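Local atomic coordinates of carboxyvinyl-carboxyphosphonate phosphorylmutase (Bacillus anthracis, PDB entry 4IQD), a protein that belongs to the phosphoenolpyruvate phosphomutase family of TIM-barrel proteins and binds pyruvic acid at several sites in the crystal. Residues M40-A45 / R86-P91; L53-A58 / E79-L84; Y227-F232 / V240-T245; E255-L260 / K268-N273. All blocks are in the same frame, centred on the assembly; numbering follows the deposited sequence.

Contact 1 (M40-A45 / R86-P91); sequences MAALVA and RATDLP
Two neighbouring outer helices of the TIM barrel, 39-48 and 74-88, meet here through Ala42 and Leu43 on the first and Ala87 and Thr88 on the second. The second helix takes part with its C-terminal end. Leu43 reaches across with one branch. Its CD2 lies 4.1 Å from Ala87 CB. The same CD2 comes to 3.3 Å from Ala87 O, so this methyl sits against the last turn of the helix as well as against a side chain. Thr88 is modelled in two conformations, and what follows holds for one of them. There its CG2 points at the first helix and touches Ala42 CB at 3.7 Å. Thr88 CG2 is also 3.4 Å from Ala42 O, so it meets backbone and side chain of the same residue. Leu53 of strand 53-55 lies against both Ala42 and Thr88, beneath the place where the two helices meet. Leu43 also packs on Gly65 of the second subunit. After Thr88 the helix stops: Asp89 has positive phi (63°). With Thr88 OG1 between the backbone N and the carbonyl carbon (chi1 62°), CG2 is left beside the N, on the side of Ala42. OG1 is hydrogen-bonded to Leu84 O one turn back and closes an ST turn by accepting from Leu90 N at 3.2 Å, with an angle of 147° at the hydrogen.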
loop_
_atom_site.group_PDB
_atom_site.type_symbol
_atom_site.label_atom_id
_atom_site.label_comp_id
_atom_site.label_asym_id
_atom_site.label_seq_id
_atom_site.Cartn_x
_atom_site.Cartn_y
_atom_site.Cartn_z
HETATM N N MSE A 40 -5.273 -0.508 -4.611
HETATM C CA MSE A 40 -5.152 -1.517 -5.663
HETATM C C MSE A 40 -5.880 -2.801 -5.286
HETATM O O MSE A 40 -6.598 -3.372 -6.103
HETATM C CB MSE A 40 -3.691 -1.814 -6.011
HETATM C CG MSE A 40 -3.527 -2.885 -7.089
HETATM SE SE MSE A 40 -4.437 -2.436 -8.761
HETATM C CE MSE A 40 -4.381 -4.161 -9.640
ATOM N N ALA A 41 -5.694 -3.249 -4.046
ATOM C CA ALA A 41 -6.413 -4.412 -3.545
ATOM C C ALA A 41 -7.917 -4.157 -3.582
ATOM O O ALA A 41 -8.701 -5.053 -3.886
ATOM C CB ALA A 41 -5.960 -4.757 -2.131
ATOM N N ALA A 42 -8.307 -2.921 -3.286
ATOM C CA ALA A 42 -9.708 -2.527 -3.316
ATOM C C ALA A 42 -10.293 -2.657 -4.722
ATOM O O ALA A 42 -11.417 -3.124 -4.898
ATOM C CB ALA A 42 -9.859 -1.103 -2.808
ATOM N N LEU A 43 -9.517 -2.250 -5.718
ATOM C CA LEU A 43 -9.951 -2.314 -7.107
ATOM C C LEU A 43 -10.081 -3.748 -7.608
ATOM O O LEU A 43 -11.002 -4.072 -8.354
ATOM C CB LEU A 43 -8.984 -1.529 -7.994
ATOM C CG LEU A 43 -9.027 -0.011 -7.801
ATOM C CD1 LEU A 43 -7.802 0.660 -8.413
ATOM C CD2 LEU A 43 -10.308 0.557 -8.397
ATOM N N VAL A 44 -9.152 -4.606 -7.201
ATOM C CA VAL A 44 -9.184 -6.007 -7.608
ATOM C C VAL A 44 -10.376 -6.732 -6.997
ATOM O O VAL A 44 -11.011 -7.560 -7.650
ATOM C CB VAL A 44 -7.899 -6.743 -7.206
ATOM C CG1 VAL A 44 -7.948 -8.177 -7.687
ATOM C CG2 VAL A 44 -6.696 -6.045 -7.781
ATOM N N ALA A 45 -10.675 -6.414 -5.743
ATOM C CA ALA A 45 -11.804 -7.016 -5.053
ATOM C C ALA A 45 -13.109 -6.686 -5.763
ATOM O O ALA A 45 -13.919 -7.573 -6.030
ATOM C CB ALA A 45 -11.851 -6.549 -3.607
ATOM N N ARG A 86 -12.741 6.257 -2.480
ATOM C CA ARG A 86 -12.404 7.069 -3.649
ATOM C C ARG A 86 -12.152 6.207 -4.873
ATOM O O ARG A 86 -12.357 6.636 -6.008
ATOM C CB ARG A 86 -11.145 7.901 -3.386
ATOM C CG ARG A 86 -11.326 9.121 -2.492
ATOM C CD ARG A 86 -9.982 9.806 -2.249
ATOM N NE ARG A 86 -10.113 11.105 -1.593
ATOM C CZ ARG A 86 -9.099 11.940 -1.377
ATOM N NH1 ARG A 86 -9.308 13.104 -0.777
ATOM N NH2 ARG A 86 -7.874 11.616 -1.764
ATOM N N ALA A 87 -11.703 4.984 -4.634
ATOM C CA ALA A 87 -11.283 4.122 -5.721
ATOM C C ALA A 87 -12.387 3.218 -6.250
ATOM O O ALA A 87 -12.390 2.868 -7.426
ATOM C CB ALA A 87 -10.082 3.287 -5.292
ATOM N N THR A 88 -13.331 2.857 -5.387
ATOM C CA THR A 88 -14.270 1.790 -5.708
ATOM C C THR A 88 -15.732 2.207 -5.647
ATOM O O THR A 88 -16.565 1.659 -6.375
ATOM C CB THR A 88 -14.085 0.606 -4.751
ATOM O OG1 THR A 88 -14.354 1.034 -3.411
ATOM C CG2 THR A 88 -12.662 0.081 -4.830
ATOM N N ASP A 89 -16.036 3.161 -4.773
ATOM C CA ASP A 89 -17.421 3.550 -4.467
ATOM C C ASP A 89 -18.187 2.386 -3.829
ATOM O O ASP A 89 -19.384 2.207 -4.060
ATOM C CB ASP A 89 -18.154 4.092 -5.705
ATOM C CG ASP A 89 -19.423 4.840 -5.355
ATOM O OD1 ASP A 89 -19.347 5.803 -4.564
ATOM O OD2 ASP A 89 -20.497 4.458 -5.867
ATOM N N LEU A 90 -17.477 1.593 -3.031
ATOM C CA LEU A 90 -18.082 0.487 -2.293
ATOM C C LEU A 90 -18.181 0.800 -0.808
ATOM O O LEU A 90 -17.361 1.548 -0.278
ATOM C CB LEU A 90 -17.261 -0.790 -2.468
ATOM C CG LEU A 90 -17.426 -1.556 -3.774
ATOM C CD1 LEU A 90 -16.587 -2.817 -3.727
ATOM C CD2 LEU A 90 -18.886 -1.883 -4.006
ATOM N N PRO A 91 -19.186 0.220 -0.133
ATOM C CA PRO A 91 -19.291 0.348 1.321
ATOM C C PRO A 91 -18.071 -0.277 1.975
ATOM O O PRO A 91 -17.710 -1.406 1.651
ATOM C CB PRO A 91 -20.535 -0.476 1.660
ATOM C CG PRO A 91 -21.305 -0.557 0.389
ATOM C CD PRO A 91 -20.282 -0.589 -0.692
#

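Contact 2 (L53-A58 / E79-L84); sequences LYLSGA and ERARDL. With PYR (pyruvic acid), chain F; PYR (pyruvic acid), chain C.
This is a strand-to-helix packing of the TIM barrel: Leu55 of strand 53-55 lies against Arg80, Ala81 and Leu84 of helix 74-88, later in the chain, after the short helix 57-63. The strand and helix segments run nearly antiparallel (163°), with axes 9.7 Å apart. Leu55 spreads three carbons over the helix. CD2 meets Ala81 CB at 3.9 Å, CB meets Leu84 CD2 at 4.2 Å, and CD1 meets Arg80 CG at 4.1 Å. The Leu55 and Arg80 side chains cross at about a right angle. Arg80 then bends at both chi2 and chi3, and this carries its guanidinium away from the strand to the pyruvic acid of chain F. That ligand lies at the edge of the guanidinium. Arg80 NE is modelled as hydrogen-bonded to its O3, nearly straight, but the 2.4 Å length is doubtfully short. Arg80 NH2 of the second subunit is also hydrogen-bonded to a pyruvic acid. Just after Leu55, where the strand ends, Ser56 is the N-cap of helix 57-63. Its OG accepts from Ala59 N and donates to O of the pyruvic acid of chain C at 2.9 Å. Tyr54 has its ring edge toward that ligand, with OH 3.5 Å from OXT, and its OH is hydrogen-bonded to Gln122. The contact is thus apolar in the middle, and its polar groups serve two separate ligand sites.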
loop_
_atom_site.group_PDB
_atom_site.type_symbol
_atom_site.label_atom_id
_atom_site.label_comp_id
_atom_site.label_asym_id
_atom_site.label_seq_id
_atom_site.Cartn_x
_atom_site.Cartn_y
_atom_site.Cartn_z
ATOM N N LEU A 53 -16.073 -3.811 1.400
ATOM C CA LEU A 53 -14.650 -3.975 1.663
ATOM C C LEU A 53 -14.355 -3.771 3.132
ATOM O O LEU A 53 -15.131 -3.140 3.842
ATOM C CB LEU A 53 -13.830 -2.985 0.838
ATOM C CG LEU A 53 -13.853 -3.148 -0.677
ATOM C CD1 LEU A 53 -13.021 -2.056 -1.308
ATOM C CD2 LEU A 53 -13.339 -4.516 -1.081
ATOM N N TYR A 54 -13.225 -4.303 3.578
ATOM C CA TYR A 54 -12.840 -4.215 4.976
ATOM C C TYR A 54 -11.453 -3.611 5.115
ATOM O O TYR A 54 -10.526 -3.986 4.404
ATOM C CB TYR A 54 -12.869 -5.608 5.608
ATOM C CG TYR A 54 -12.627 -5.642 7.100
ATOM C CD1 TYR A 54 -13.580 -5.162 7.991
ATOM C CD2 TYR A 54 -11.460 -6.182 7.623
ATOM C CE1 TYR A 54 -13.369 -5.205 9.359
ATOM C CE2 TYR A 54 -11.244 -6.231 8.989
ATOM C CZ TYR A 54 -12.198 -5.739 9.853
ATOM O OH TYR A 54 -11.985 -5.785 11.215
ATOM N N LEU A 55 -11.319 -2.660 6.028
ATOM C CA LEU A 55 -10.013 -2.128 6.365
ATOM C C LEU A 55 -9.635 -2.570 7.771
ATOM O O LEU A 55 -10.190 -2.080 8.752
ATOM C CB LEU A 55 -10.007 -0.607 6.269
ATOM C CG LEU A 55 -8.645 0.046 6.488
ATOM C CD1 LEU A 55 -7.647 -0.440 5.448
ATOM C CD2 LEU A 55 -8.767 1.560 6.457
ATOM N N SER A 56 -8.703 -3.511 7.863
ATOM C CA SER A 56 -8.282 -4.046 9.154
ATOM C C SER A 56 -7.056 -3.317 9.677
ATOM O O SER A 56 -6.157 -2.976 8.911
ATOM C CB SER A 56 -7.978 -5.537 9.039
ATOM O OG SER A 56 -6.599 -5.794 9.231
ATOM N N GLY A 57 -7.022 -3.086 10.984
ATOM C CA GLY A 57 -5.884 -2.432 11.602
ATOM C C GLY A 57 -4.632 -3.251 11.376
ATOM O O GLY A 57 -3.552 -2.712 11.135
ATOM N N ALA A 58 -4.795 -4.567 11.437
ATOM C CA ALA A 58 -3.692 -5.498 11.253
ATOM C C ALA A 58 -3.020 -5.293 9.904
ATOM O O ALA A 58 -1.818 -5.040 9.832
ATOM C CB ALA A 58 -4.186 -6.927 11.383
ATOM N N GLU A 79 -7.617 8.269 6.317
ATOM C CA GLU A 79 -7.085 8.606 4.998
ATOM C C GLU A 79 -6.952 7.386 4.092
ATOM O O GLU A 79 -7.260 7.453 2.909
ATOM C CB GLU A 79 -5.739 9.316 5.111
ATOM C CG GLU A 79 -5.829 10.826 5.046
ATOM C CD GLU A 79 -4.589 11.454 4.443
ATOM O OE1 GLU A 79 -4.720 12.499 3.770
ATOM O OE2 GLU A 79 -3.484 10.903 4.637
ATOM N N ARG A 80 -6.480 6.275 4.643
ATOM C CA ARG A 80 -6.398 5.049 3.863
ATOM C C ARG A 80 -7.804 4.588 3.497
ATOM O O ARG A 80 -8.027 4.046 2.418
ATOM C CB ARG A 80 -5.647 3.960 4.630
ATOM C CG ARG A 80 -5.448 2.653 3.865
ATOM C CD ARG A 80 -4.695 2.843 2.548
ATOM N NE ARG A 80 -3.361 3.414 2.723
ATOM C CZ ARG A 80 -2.265 2.705 2.980
ATOM N NH1 ARG A 80 -2.337 1.388 3.106
ATOM N NH2 ARG A 80 -1.096 3.314 3.119
ATOM N N ALA A 81 -8.755 4.824 4.396
ATOM C CA ALA A 81 -10.147 4.476 4.140
ATOM C C ALA A 81 -10.700 5.340 3.020
ATOM O O ALA A 81 -11.515 4.886 2.217
ATOM C CB ALA A 81 -10.979 4.640 5.402
ATOM N N ARG A 82 -10.247 6.588 2.978
ATOM C CA ARG A 82 -10.600 7.504 1.903
ATOM C C ARG A 82 -10.194 6.874 0.587
ATOM O O ARG A 82 -10.990 6.800 -0.346
ATOM C CB ARG A 82 -9.857 8.825 2.070
ATOM C CG ARG A 82 -10.612 10.049 1.611
ATOM C CD ARG A 82 -11.013 10.876 2.816
ATOM N NE ARG A 82 -10.811 12.305 2.603
ATOM C CZ ARG A 82 -11.777 13.153 2.270
ATOM N NH1 ARG A 82 -13.019 12.717 2.113
ATOM N NH2 ARG A 82 -11.503 14.438 2.098
ATOM N N ASP A 83 -8.946 6.415 0.534
ATOM C CA ASP A 83 -8.386 5.782 -0.653
ATOM C C ASP A 83 -9.285 4.676 -1.169
ATOM O O ASP A 83 -9.486 4.537 -2.373
ATOM C CB ASP A 83 -7.014 5.188 -0.342
ATOM C CG ASP A 83 -5.976 6.239 -0.029
ATOM O OD1 ASP A 83 -6.338 7.433 0.058
ATOM O OD2 ASP A 83 -4.797 5.865 0.138
ATOM N N LEU A 84 -9.829 3.896 -0.244
ATOM C CA LEU A 84 -10.663 2.760 -0.602
ATOM C C LEU A 84 -11.951 3.203 -1.277
ATOM O O LEU A 84 -12.264 2.752 -2.371
ATOM C CB LEU A 84 -10.958 1.894 0.623
ATOM C CG LEU A 84 -9.983 0.741 0.873
ATOM C CD1 LEU A 84 -8.554 1.231 1.024
ATOM C CD2 LEU A 84 -10.407 -0.077 2.085
HETATM C C PYR F . -1.258 7.337 2.593
HETATM O O PYR F . -0.908 8.511 3.059
HETATM O OXT PYR F . -0.343 6.492 2.185
HETATM C CA PYR F . -2.602 6.987 2.542
HETATM O O3 PYR F . -2.958 5.730 2.621
HETATM C CB PYR F . -3.644 8.054 2.393
HETATM C C PYR C . -8.126 -7.982 12.210
HETATM O O PYR C . -7.476 -7.865 11.080
HETATM O OXT PYR C . -8.954 -7.033 12.576
HETATM C CA PYR C . -7.917 -9.107 13.009
HETATM O O3 PYR C . -8.477 -9.204 14.188
HETATM C CB PYR C . -7.048 -10.227 12.513
#

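Contact 3 (Y227-F232 / V240-T245); sequences YSAEEF and VIYPVT. With PYR (pyruvic acid), chain E.
In the beta-alpha-beta unit formed by 215-217, 229-234 and 239-242, Ala229 of the helix rests on Val240 and Tyr242 of the last strand, and Phe232 on Val240. Val240 divides its two methyls. CG1 stands between the backbone N and the carbonyl carbon (chi1 47°) and meets Ala229 CB at 4.2 Å. CG2 meets Phe232 CD1 at 4.3 Å, oblique to the ring. Tyr242 has CG anti to the carbonyl carbon (chi1 -52°), which brings its OH to 3.9 Å from Ala229 CB. That OH is hydrogen-bonded to Gln32 and, at 2.7 Å, to a water. The same water lies at the edge of the Phe232 ring, while Tyr227 CB lies 3.5 Å above one face, offset toward the rim. Ser228 and Glu231 form a capping box. Glu231 N donates to Ser228 OG at 3.1 Å, and Glu231 OE2 accepts from Ser228 N, although that bond is modelled doubtfully short. Glu231 OE1 lies 3.6 Å from OXT of the pyruvic acid of chain E, which Tyr227 and Tyr226 also line. Helix and strand are joined by methyl and ring packing; the water links Tyr242 OH to Tyr227 O just before the helix, and the capping box is consistent with an ordered helix start.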
loop_
_atom_site.group_PDB
_atom_site.type_symbol
_atom_site.label_atom_id
_atom_site.label_comp_id
_atom_site.label_asym_id
_atom_site.label_seq_id
_atom_site.Cartn_x
_atom_site.Cartn_y
_atom_site.Cartn_z
ATOM N N TYR A 227 -14.365 -22.589 7.467
ATOM C CA TYR A 227 -15.704 -22.797 6.962
ATOM C C TYR A 227 -15.902 -21.956 5.719
ATOM O O TYR A 227 -15.303 -20.893 5.579
ATOM C CB TYR A 227 -16.739 -22.383 8.002
ATOM C CG TYR A 227 -16.789 -23.264 9.222
ATOM C CD1 TYR A 227 -16.346 -22.803 10.449
ATOM C CD2 TYR A 227 -17.286 -24.556 9.145
ATOM C CE1 TYR A 227 -16.399 -23.602 11.571
ATOM C CE2 TYR A 227 -17.341 -25.364 10.258
ATOM C CZ TYR A 227 -16.895 -24.884 11.471
ATOM O OH TYR A 227 -16.947 -25.685 12.588
ATOM N N SER A 228 -16.749 -22.426 4.814
ATOM C CA SER A 228 -17.105 -21.624 3.655
ATOM C C SER A 228 -18.102 -20.561 4.097
ATOM O O SER A 228 -18.611 -20.612 5.217
ATOM C CB SER A 228 -17.692 -22.499 2.544
ATOM O OG SER A 228 -18.908 -23.103 2.947
ATOM N N ALA A 229 -18.370 -19.595 3.226
ATOM C CA ALA A 229 -19.344 -18.554 3.531
ATOM C C ALA A 229 -20.744 -19.155 3.627
ATOM O O ALA A 229 -21.555 -18.741 4.452
ATOM C CB ALA A 229 -19.300 -17.465 2.481
ATOM N N GLU A 230 -21.011 -20.139 2.772
ATOM C CA GLU A 230 -22.273 -20.869 2.795
ATOM C C GLU A 230 -22.426 -21.573 4.133
ATOM O O GLU A 230 -23.512 -21.603 4.710
ATOM C CB GLU A 230 -22.318 -21.889 1.653
ATOM C CG GLU A 230 -23.514 -22.834 1.684
ATOM C CD GLU A 230 -24.786 -22.200 1.150
ATOM O OE1 GLU A 230 -24.701 -21.115 0.533
ATOM O OE2 GLU A 230 -25.870 -22.794 1.345
ATOM N N GLU A 231 -21.328 -22.131 4.626
ATOM C CA GLU A 231 -21.337 -22.774 5.930
ATOM C C GLU A 231 -21.688 -21.776 7.030
ATOM O O GLU A 231 -22.644 -21.990 7.757
ATOM C CB GLU A 231 -20.014 -23.495 6.199
ATOM C CG GLU A 231 -19.966 -24.888 5.575
ATOM C CD GLU A 231 -18.561 -25.439 5.444
ATOM O OE1 GLU A 231 -18.406 -26.675 5.373
ATOM O OE2 GLU A 231 -17.610 -24.639 5.399
ATOM N N PHE A 232 -20.949 -20.673 7.119
ATOM C CA PHE A 232 -21.261 -19.618 8.085
ATOM C C PHE A 232 -22.710 -19.154 8.012
ATOM O O PHE A 232 -23.319 -18.838 9.031
ATOM C CB PHE A 232 -20.365 -18.403 7.868
ATOM C CG PHE A 232 -18.952 -18.610 8.301
ATOM C CD1 PHE A 232 -17.932 -18.619 7.373
ATOM C CD2 PHE A 232 -18.643 -18.790 9.637
ATOM C CE1 PHE A 232 -16.638 -18.809 7.763
ATOM C CE2 PHE A 232 -17.340 -18.977 10.037
ATOM C CZ PHE A 232 -16.334 -18.986 9.098
ATOM N N VAL A 240 -19.218 -12.024 6.491
ATOM C CA VAL A 240 -17.947 -12.634 6.848
ATOM C C VAL A 240 -16.781 -11.851 6.264
ATOM O O VAL A 240 -16.800 -11.465 5.096
ATOM C CB VAL A 240 -17.879 -14.113 6.404
ATOM C CG1 VAL A 240 -18.350 -14.265 4.972
ATOM C CG2 VAL A 240 -16.475 -14.667 6.579
ATOM N N ILE A 241 -15.770 -11.611 7.090
ATOM C CA ILE A 241 -14.608 -10.845 6.670
ATOM C C ILE A 241 -13.378 -11.719 6.429
ATOM O O ILE A 241 -13.182 -12.742 7.085
ATOM C CB ILE A 241 -14.253 -9.753 7.696
ATOM C CG1 ILE A 241 -13.957 -10.379 9.055
ATOM C CG2 ILE A 241 -15.385 -8.745 7.817
ATOM C CD1 ILE A 241 -13.547 -9.379 10.104
ATOM N N TYR A 242 -12.564 -11.297 5.468
ATOM C CA TYR A 242 -11.280 -11.920 5.180
ATOM C C TYR A 242 -10.243 -10.805 5.279
ATOM O O TYR A 242 -9.771 -10.292 4.266
ATOM C CB TYR A 242 -11.296 -12.554 3.784
ATOM C CG TYR A 242 -12.466 -13.494 3.558
ATOM C CD1 TYR A 242 -12.336 -14.862 3.760
ATOM C CD2 TYR A 242 -13.705 -13.010 3.152
ATOM C CE1 TYR A 242 -13.402 -15.722 3.563
ATOM C CE2 TYR A 242 -14.778 -13.863 2.954
ATOM C CZ TYR A 242 -14.619 -15.216 3.161
ATOM O OH TYR A 242 -15.682 -16.066 2.964
ATOM N N PRO A 243 -9.895 -10.426 6.519
ATOM C CA PRO A 243 -9.268 -9.148 6.876
ATOM C C PRO A 243 -7.856 -8.928 6.358
ATOM O O PRO A 243 -7.542 -7.826 5.907
ATOM C CB PRO A 243 -9.230 -9.193 8.412
ATOM C CG PRO A 243 -10.174 -10.264 8.803
ATOM C CD PRO A 243 -10.118 -11.264 7.707
ATOM N N VAL A 244 -7.008 -9.943 6.443
ATOM C CA VAL A 244 -5.579 -9.731 6.247
ATOM C C VAL A 244 -5.047 -10.475 5.024
ATOM O O VAL A 244 -3.876 -10.352 4.660
ATOM C CB VAL A 244 -4.809 -10.156 7.508
ATOM C CG1 VAL A 244 -3.401 -9.592 7.504
ATOM C CG2 VAL A 244 -5.545 -9.680 8.744
ATOM N N THR A 245 -5.931 -11.228 4.383
ATOM C CA THR A 245 -5.568 -12.085 3.267
ATOM C C THR A 245 -4.813 -11.340 2.169
ATOM O O THR A 245 -3.822 -11.840 1.648
ATOM C CB THR A 245 -6.819 -12.726 2.650
ATOM O OG1 THR A 245 -7.706 -13.145 3.693
ATOM C CG2 THR A 245 -6.438 -13.915 1.800
HETATM C C PYR E . -14.882 -27.540 7.398
HETATM O O PYR E . -14.628 -26.420 8.027
HETATM O OXT PYR E . -16.029 -28.147 7.587
HETATM C CA PYR E . -13.928 -28.096 6.551
HETATM O O3 PYR E . -14.027 -29.347 6.186
HETATM C CB PYR E . -12.794 -27.269 6.029
HETATM O O HOH W 1 -15.122 -18.313 4.342
#

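Contact 4 (E255-L260 / K268-N273); sequences ENVFTL and KDALSN
Leu260 has its CG trans to the backbone N (chi1 -171°), which extends the side chain from helix 245-264 toward Ala270. Its second torsion (chi2 58°) places CD2 over the alanine, 3.6 Å from Ala270 CB. Val257, one turn earlier, has CG2 trans to its own N and brings that methyl to 4.0 Å from the same Ala270 CB. The alanine methyl is thus touched by one branch of each residue. Asp269 adds to the contact at the solvent-exposed side. Its side chain crosses that of Leu260 at about a right angle, with CB 3.9 Å from Leu260 CD2. Asp269 OD2 comes no nearer than 4.0 Å to Leu260 CD1, and the residue as a whole is exposed. On the partner side Asn273 N is hydrogen-bonded to Ala270 O at 3.0 Å. The contact joins the long helix after the last barrel strand to the connection that leads to helix 277-283. Its centre is about 30 Å from the centre of the chain. Val257 also packs on Thr245 of the second subunit, and Leu271 on Tyr226 of that subunit. This is consistent with the helix swapping known for dimers of this superfamily. Across the two segments the contact is made by carbon atoms, so it rests on apolar packing of Leu260 and Val257 around the Ala270 methyl, while the charged end of Asp269 stays at the margin.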
loop_
_atom_site.group_PDB
_atom_site.type_symbol
_atom_site.label_atom_id
_atom_site.label_comp_id
_atom_site.label_asym_id
_atom_site.label_seq_id
_atom_site.Cartn_x
_atom_site.Cartn_y
_atom_site.Cartn_z
ATOM N N GLU A 255 8.422 -11.745 -1.598
ATOM C CA GLU A 255 9.455 -12.692 -1.194
ATOM C C GLU A 255 9.936 -13.563 -2.346
ATOM O O GLU A 255 11.135 -13.712 -2.562
ATOM C CB GLU A 255 8.916 -13.567 -0.054
ATOM C CG GLU A 255 9.904 -14.552 0.548
ATOM C CD GLU A 255 9.289 -15.373 1.676
ATOM O OE1 GLU A 255 8.198 -15.003 2.168
ATOM O OE2 GLU A 255 9.893 -16.392 2.073
ATOM N N ASN A 256 8.990 -14.125 -3.088
ATOM C CA ASN A 256 9.308 -15.009 -4.200
ATOM C C ASN A 256 9.967 -14.304 -5.376
ATOM O O ASN A 256 10.867 -14.849 -6.012
ATOM C CB ASN A 256 8.047 -15.732 -4.679
ATOM C CG ASN A 256 7.589 -16.804 -3.712
ATOM O OD1 ASN A 256 8.402 -17.442 -3.047
ATOM N ND2 ASN A 256 6.282 -17.007 -3.629
ATOM N N VAL A 257 9.515 -13.095 -5.673
ATOM C CA VAL A 257 10.029 -12.396 -6.838
ATOM C C VAL A 257 11.343 -11.687 -6.516
ATOM O O VAL A 257 12.214 -11.560 -7.373
ATOM C CB VAL A 257 8.984 -11.428 -7.445
ATOM C CG1 VAL A 257 8.809 -10.194 -6.581
ATOM C CG2 VAL A 257 9.376 -11.042 -8.860
ATOM N N PHE A 258 11.492 -11.252 -5.269
ATOM C CA PHE A 258 12.733 -10.631 -4.823
ATOM C C PHE A 258 13.834 -11.669 -4.715
ATOM O O PHE A 258 14.977 -11.420 -5.102
ATOM C CB PHE A 258 12.534 -9.957 -3.471
ATOM C CG PHE A 258 11.688 -8.728 -3.531
ATOM C CD1 PHE A 258 11.542 -8.032 -4.716
ATOM C CD2 PHE A 258 11.042 -8.262 -2.402
ATOM C CE1 PHE A 258 10.765 -6.895 -4.775
ATOM C CE2 PHE A 258 10.263 -7.123 -2.454
ATOM C CZ PHE A 258 10.125 -6.440 -3.644
ATOM N N THR A 259 13.481 -12.827 -4.170
ATOM C CA THR A 259 14.392 -13.956 -4.108
ATOM C C THR A 259 14.897 -14.261 -5.508
ATOM O O THR A 259 16.091 -14.451 -5.724
ATOM C CB THR A 259 13.686 -15.203 -3.548
ATOM O OG1 THR A 259 13.172 -14.917 -2.242
ATOM C CG2 THR A 259 14.643 -16.371 -3.458
ATOM N N LEU A 260 13.969 -14.276 -6.458
ATOM C CA LEU A 260 14.268 -14.605 -7.842
ATOM C C LEU A 260 15.233 -13.608 -8.469
ATOM O O LEU A 260 16.210 -14.002 -9.103
ATOM C CB LEU A 260 12.975 -14.656 -8.651
ATOM C CG LEU A 260 13.055 -15.194 -10.077
ATOM C CD1 LEU A 260 13.608 -16.609 -10.096
ATOM C CD2 LEU A 260 11.678 -15.154 -10.703
ATOM N N LYS A 268 12.709 -12.803 -14.935
ATOM C CA LYS A 268 12.304 -13.674 -16.046
ATOM C C LYS A 268 11.225 -14.713 -15.759
ATOM O O LYS A 268 10.255 -14.847 -16.504
ATOM C CB LYS A 268 13.538 -14.447 -16.515
ATOM C CG LYS A 268 14.100 -14.062 -17.857
ATOM C CD LYS A 268 15.438 -14.751 -18.057
ATOM C CE LYS A 268 15.670 -15.116 -19.503
ATOM N NZ LYS A 268 17.021 -15.703 -19.717
ATOM N N ASP A 269 11.416 -15.456 -14.679
ATOM C CA ASP A 269 10.616 -16.644 -14.433
ATOM C C ASP A 269 9.303 -16.352 -13.716
ATOM O O ASP A 269 8.483 -17.249 -13.527
ATOM C CB ASP A 269 11.436 -17.674 -13.651
ATOM C CG ASP A 269 12.739 -18.030 -14.344
ATOM O OD1 ASP A 269 12.797 -17.950 -15.593
ATOM O OD2 ASP A 269 13.705 -18.392 -13.644
ATOM N N ALA A 270 9.102 -15.099 -13.324
ATOM C CA ALA A 270 7.916 -14.736 -12.558
ATOM C C ALA A 270 6.944 -13.881 -13.362
ATOM O O ALA A 270 6.014 -13.304 -12.807
ATOM C CB ALA A 270 8.313 -14.024 -11.275
ATOM N N LEU A 271 7.160 -13.813 -14.671
ATOM C CA LEU A 271 6.327 -12.995 -15.543
ATOM C C LEU A 271 4.868 -13.434 -15.509
ATOM O O LEU A 271 3.965 -12.610 -15.625
ATOM C CB LEU A 271 6.846 -13.052 -16.984
ATOM C CG LEU A 271 7.815 -11.982 -17.493
ATOM C CD1 LEU A 271 8.938 -11.726 -16.518
ATOM C CD2 LEU A 271 8.375 -12.413 -18.836
ATOM N N SER A 272 4.642 -14.733 -15.351
ATOM C CA SER A 272 3.287 -15.276 -15.349
ATOM C C SER A 272 2.556 -14.963 -14.049
ATOM O O SER A 272 1.326 -15.022 -13.983
ATOM C CB SER A 272 3.317 -16.784 -15.590
ATOM O OG SER A 272 3.918 -17.082 -16.836
ATOM N N ASN A 273 3.321 -14.633 -13.016
ATOM C CA ASN A 273 2.759 -14.301 -11.716
ATOM C C ASN A 273 2.479 -12.813 -11.602
ATOM O O ASN A 273 2.430 -12.262 -10.504
ATOM C CB ASN A 273 3.718 -14.724 -10.605
ATOM C CG ASN A 273 3.878 -16.227 -10.516
ATOM O OD1 ASN A 273 2.916 -16.974 -10.689
ATOM N ND2 ASN A 273 5.097 -16.679 -10.246
#

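In the fold
From the N terminus, helix 39-48 opens contact 1, and strand 53-55 then opens contact 2. Both close on helix 74-88, contact 2 first, so its loop lies wholly within that of contact 1. They touch through Leu53, whose side chain packs on Ala42 and Ala45. Contact 3 comes later, closing a short loop between helix 229-234 and strand 239-242. It is in series with the first two, yet Pro243 and Ile241 pack on Tyr54 of contact 2 within the barrel. Strand 239-242 leads into helix 245-264, where contact 4 closes the last short loop, its centre 26 to 29 Å from the centres of the others. All four contacts touch the second subunit.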